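Local coordinates for protein ammonium transporter (Kuenenia stuttgartiensis, PDB 6EU6) that probably senses ammonium at the membrane and passes the signal on to a histidine kinase, on a scaffold of the ammonium transporter family, at residues A[128-133]-A[175-180]. Numbering follows the deposited sequence.
Sequences TAFIVA and GWFAMA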
ATOM      1  N   THR A 128      13.988 -21.697   2.126  1.00 30.57           N
ATOM      2  CA  THR A 128      13.172 -21.116   1.118  1.00 28.31           C
ATOM      3  C   THR A 128      13.237 -21.852  -0.177  1.00 29.08           C
ATOM      4  O   THR A 128      12.235 -22.157  -0.812  1.00 27.73           O
ATOM      5  CB  THR A 128      13.589 -19.622   0.833  1.00 31.27           C
ATOM      6  OG1 THR A 128      13.549 -18.869   2.056  1.00 31.67           O
ATOM      7  CG2 THR A 128      12.643 -18.991  -0.223  1.00 32.10           C
ATOM      8  N   ALA A 129      14.434 -22.163  -0.608  1.00 30.17           N
ATOM      9  CA  ALA A 129      14.558 -22.839  -1.884  1.00 30.11           C
ATOM     10  C   ALA A 129      13.892 -24.199  -1.834  1.00 29.13           C
ATOM     11  O   ALA A 129      13.199 -24.617  -2.794  1.00 30.03           O
ATOM     12  CB  ALA A 129      16.053 -23.003  -2.200  1.00 30.31           C
ATOM     13  N   PHE A 130      14.069 -24.889  -0.698  1.00 29.40           N
ATOM     14  CA  PHE A 130      13.525 -26.247  -0.563  1.00 29.43           C
ATOM     15  C   PHE A 130      11.992 -26.279  -0.522  1.00 28.13           C
ATOM     16  O   PHE A 130      11.345 -27.083  -1.211  1.00 27.69           O
ATOM     17  CB  PHE A 130      14.170 -26.971   0.592  1.00 28.68           C
ATOM     18  CG  PHE A 130      13.766 -28.435   0.705  1.00 32.14           C
ATOM     19  CD1 PHE A 130      14.335 -29.421  -0.130  1.00 34.42           C
ATOM     20  CD2 PHE A 130      12.857 -28.867   1.691  1.00 33.88           C
ATOM     21  CE1 PHE A 130      13.952 -30.756  -0.003  1.00 35.11           C
ATOM     22  CE2 PHE A 130      12.495 -30.212   1.780  1.00 33.23           C
ATOM     23  CZ  PHE A 130      13.050 -31.141   0.939  1.00 32.66           C
ATOM     24  N   ILE A 131      11.380 -25.376   0.242  1.00 29.07           N
ATOM     25  CA  ILE A 131       9.943 -25.357   0.312  1.00 27.12           C
ATOM     26  C   ILE A 131       9.328 -25.015  -1.025  1.00 27.33           C
ATOM     27  O   ILE A 131       8.322 -25.633  -1.412  1.00 26.02           O
ATOM     28  CB  ILE A 131       9.398 -24.545   1.505  1.00 27.25           C
ATOM     29  CG1 ILE A 131       7.875 -24.850   1.673  1.00 29.76           C
ATOM     30  CG2 ILE A 131       9.615 -23.055   1.296  1.00 28.66           C
ATOM     31  CD1 ILE A 131       7.204 -24.122   2.798  1.00 28.55           C
ATOM     32  N   VAL A 132       9.957 -24.097  -1.781  1.00 27.62           N
ATOM     33  CA  VAL A 132       9.394 -23.648  -3.003  1.00 25.14           C
ATOM     34  C   VAL A 132       9.570 -24.647  -4.194  1.00 30.90           C
ATOM     35  O   VAL A 132       8.733 -24.682  -5.117  1.00 29.51           O
ATOM     36  CB  VAL A 132       9.920 -22.254  -3.380  1.00 28.00           C
ATOM     37  CG1 VAL A 132       9.291 -21.789  -4.687  1.00 29.83           C
ATOM     38  CG2 VAL A 132       9.500 -21.191  -2.309  1.00 27.31           C
ATOM     39  N   ALA A 133      10.673 -25.407  -4.158  1.00 29.67           N
ATOM     40  CA  ALA A 133      11.042 -26.397  -5.201  1.00 31.65           C
ATOM     41  C   ALA A 133      10.367 -27.745  -5.005  1.00 28.79           C
ATOM     42  O   ALA A 133      10.065 -28.365  -5.986  1.00 31.64           O
ATOM     43  CB  ALA A 133      12.580 -26.584  -5.255  1.00 31.71           C
ATOM     44  N   GLY A 175       3.469 -23.213   7.571  1.00 26.60           N
ATOM     45  CA  GLY A 175       3.537 -23.164   9.020  1.00 25.16           C
ATOM     46  C   GLY A 175       4.203 -24.450   9.603  1.00 28.29           C
ATOM     47  O   GLY A 175       4.973 -24.352  10.543  1.00 27.35           O
ATOM     48  N   TRP A 176       3.902 -25.627   9.042  1.00 27.35           N
ATOM     49  CA  TRP A 176       4.515 -26.894   9.499  1.00 27.26           C
ATOM     50  C   TRP A 176       6.000 -26.988   9.119  1.00 29.27           C
ATOM     51  O   TRP A 176       6.834 -27.496   9.889  1.00 28.89           O
ATOM     52  CB  TRP A 176       3.725 -28.122   8.965  1.00 27.27           C
ATOM     53  CG  TRP A 176       2.288 -28.157   9.369  1.00 27.77           C
ATOM     54  CD1 TRP A 176       1.237 -28.527   8.580  1.00 27.17           C
ATOM     55  CD2 TRP A 176       1.712 -27.763  10.622  1.00 30.06           C
ATOM     56  NE1 TRP A 176       0.074 -28.392   9.256  1.00 31.14           N
ATOM     57  CE2 TRP A 176       0.319 -27.973  10.517  1.00 31.05           C
ATOM     58  CE3 TRP A 176       2.228 -27.345  11.850  1.00 31.81           C
ATOM     59  CZ2 TRP A 176      -0.552 -27.695  11.539  1.00 30.82           C
ATOM     60  CZ3 TRP A 176       1.351 -27.096  12.879  1.00 30.04           C
ATOM     61  CH2 TRP A 176      -0.016 -27.254  12.708  1.00 31.42           C
ATOM     62  N   PHE A 177       6.362 -26.436   7.964  1.00 27.19           N
ATOM     63  CA  PHE A 177       7.758 -26.294   7.613  1.00 26.97           C
ATOM     64  C   PHE A 177       8.483 -25.384   8.585  1.00 29.09           C
ATOM     65  O   PHE A 177       9.561 -25.722   9.078  1.00 31.25           O
ATOM     66  CB  PHE A 177       7.873 -25.764   6.191  1.00 26.83           C
ATOM     67  CG  PHE A 177       9.276 -25.788   5.644  1.00 28.29           C
ATOM     68  CD1 PHE A 177       9.955 -26.990   5.450  1.00 31.51           C
ATOM     69  CD2 PHE A 177       9.941 -24.589   5.337  1.00 32.90           C
ATOM     70  CE1 PHE A 177      11.274 -27.002   4.966  1.00 31.99           C
ATOM     71  CE2 PHE A 177      11.228 -24.609   4.820  1.00 32.44           C
ATOM     72  CZ  PHE A 177      11.909 -25.823   4.661  1.00 34.08           C
ATOM     73  N   ALA A 178       7.863 -24.252   8.914  1.00 29.89           N
ATOM     74  CA  ALA A 178       8.389 -23.362   9.896  1.00 29.78           C
ATOM     75  C   ALA A 178       8.507 -24.133  11.231  1.00 28.75           C
ATOM     76  O   ALA A 178       9.444 -23.913  11.978  1.00 27.42           O
ATOM     77  CB  ALA A 178       7.460 -22.158  10.092  1.00 30.17           C
ATOM     78  N   MET A 179       7.505 -24.948  11.576  1.00 27.05           N
ATOM     79  CA  MET A 179       7.554 -25.598  12.873  1.00 27.06           C
ATOM     80  C   MET A 179       8.767 -26.573  12.981  1.00 30.39           C
ATOM     81  O   MET A 179       9.449 -26.599  14.020  1.00 28.24           O
ATOM     82  CB  MET A 179       6.289 -26.394  13.147  1.00 29.70           C
ATOM     83  CG  MET A 179       6.354 -27.115  14.473  1.00 33.26           C
ATOM     84  SD  MET A 179       4.734 -27.830  14.823  1.00 36.63           S
ATOM     85  CE  MET A 179       4.927 -29.433  14.190  1.00 50.12           C
ATOM     86  N   ALA A 180       9.011 -27.345  11.922  1.00 30.86           N
ATOM     87  CA  ALA A 180      10.210 -28.147  11.881  1.00 32.57           C
ATOM     88  C   ALA A 180      11.458 -27.328  12.011  1.00 34.00           C
ATOM     89  O   ALA A 180      12.428 -27.697  12.704  1.00 34.64           O
ATOM     90  CB  ALA A 180      10.263 -28.961  10.590  1.00 32.73           C
TER
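I131 lies across one face of the F177 ring, its branched CB 4.0 Å from the ring centroid and 21° off the ring normal, a CH-pi contact displaced toward the rim of the ring. I131 CB sits closest to F177 CE2, while the longer arm of the isoleucine runs on toward the root of the phenylalanine, where I131 CD1 reaches F177 CD2 at 3.8 Å and also touches F177 CB. An extended chain makes this reach possible: CG1 is anti to the backbone N (chi1 -167°) and CD1 continues the zigzag (chi2 -180°). F130 adds a lighter touch, the edge of its ring bringing CD2 to 4.1 Å from F177 CE1. The F177 ring from helix 167-185 thus meets two successive residues of helix 121-144, I131 reaching out to it; the closest pair of CA atoms, those of I131 and F177, lies 7.7 Å apart, a gap filled by side chains. A leucine in place of F177 would probably deprive I131 of the flat surface on which its CB rests and weaken the contact with F130. Both helices belong to the membrane-embedded bundle of the ammonium transporter fold, and others close in around the pair: F177 also meets F379 and S371 of helix 353-385 and L111 of helix 93-114, whereas F130 stacks on F378. With only carbon atoms meeting across the two segments, cohesion here probably rests on dispersion, shape fit and the burial of apolar surface, and the pair illustrates how apolar side chains alone, with one face of an aromatic ring as the platform, can join two membrane helices.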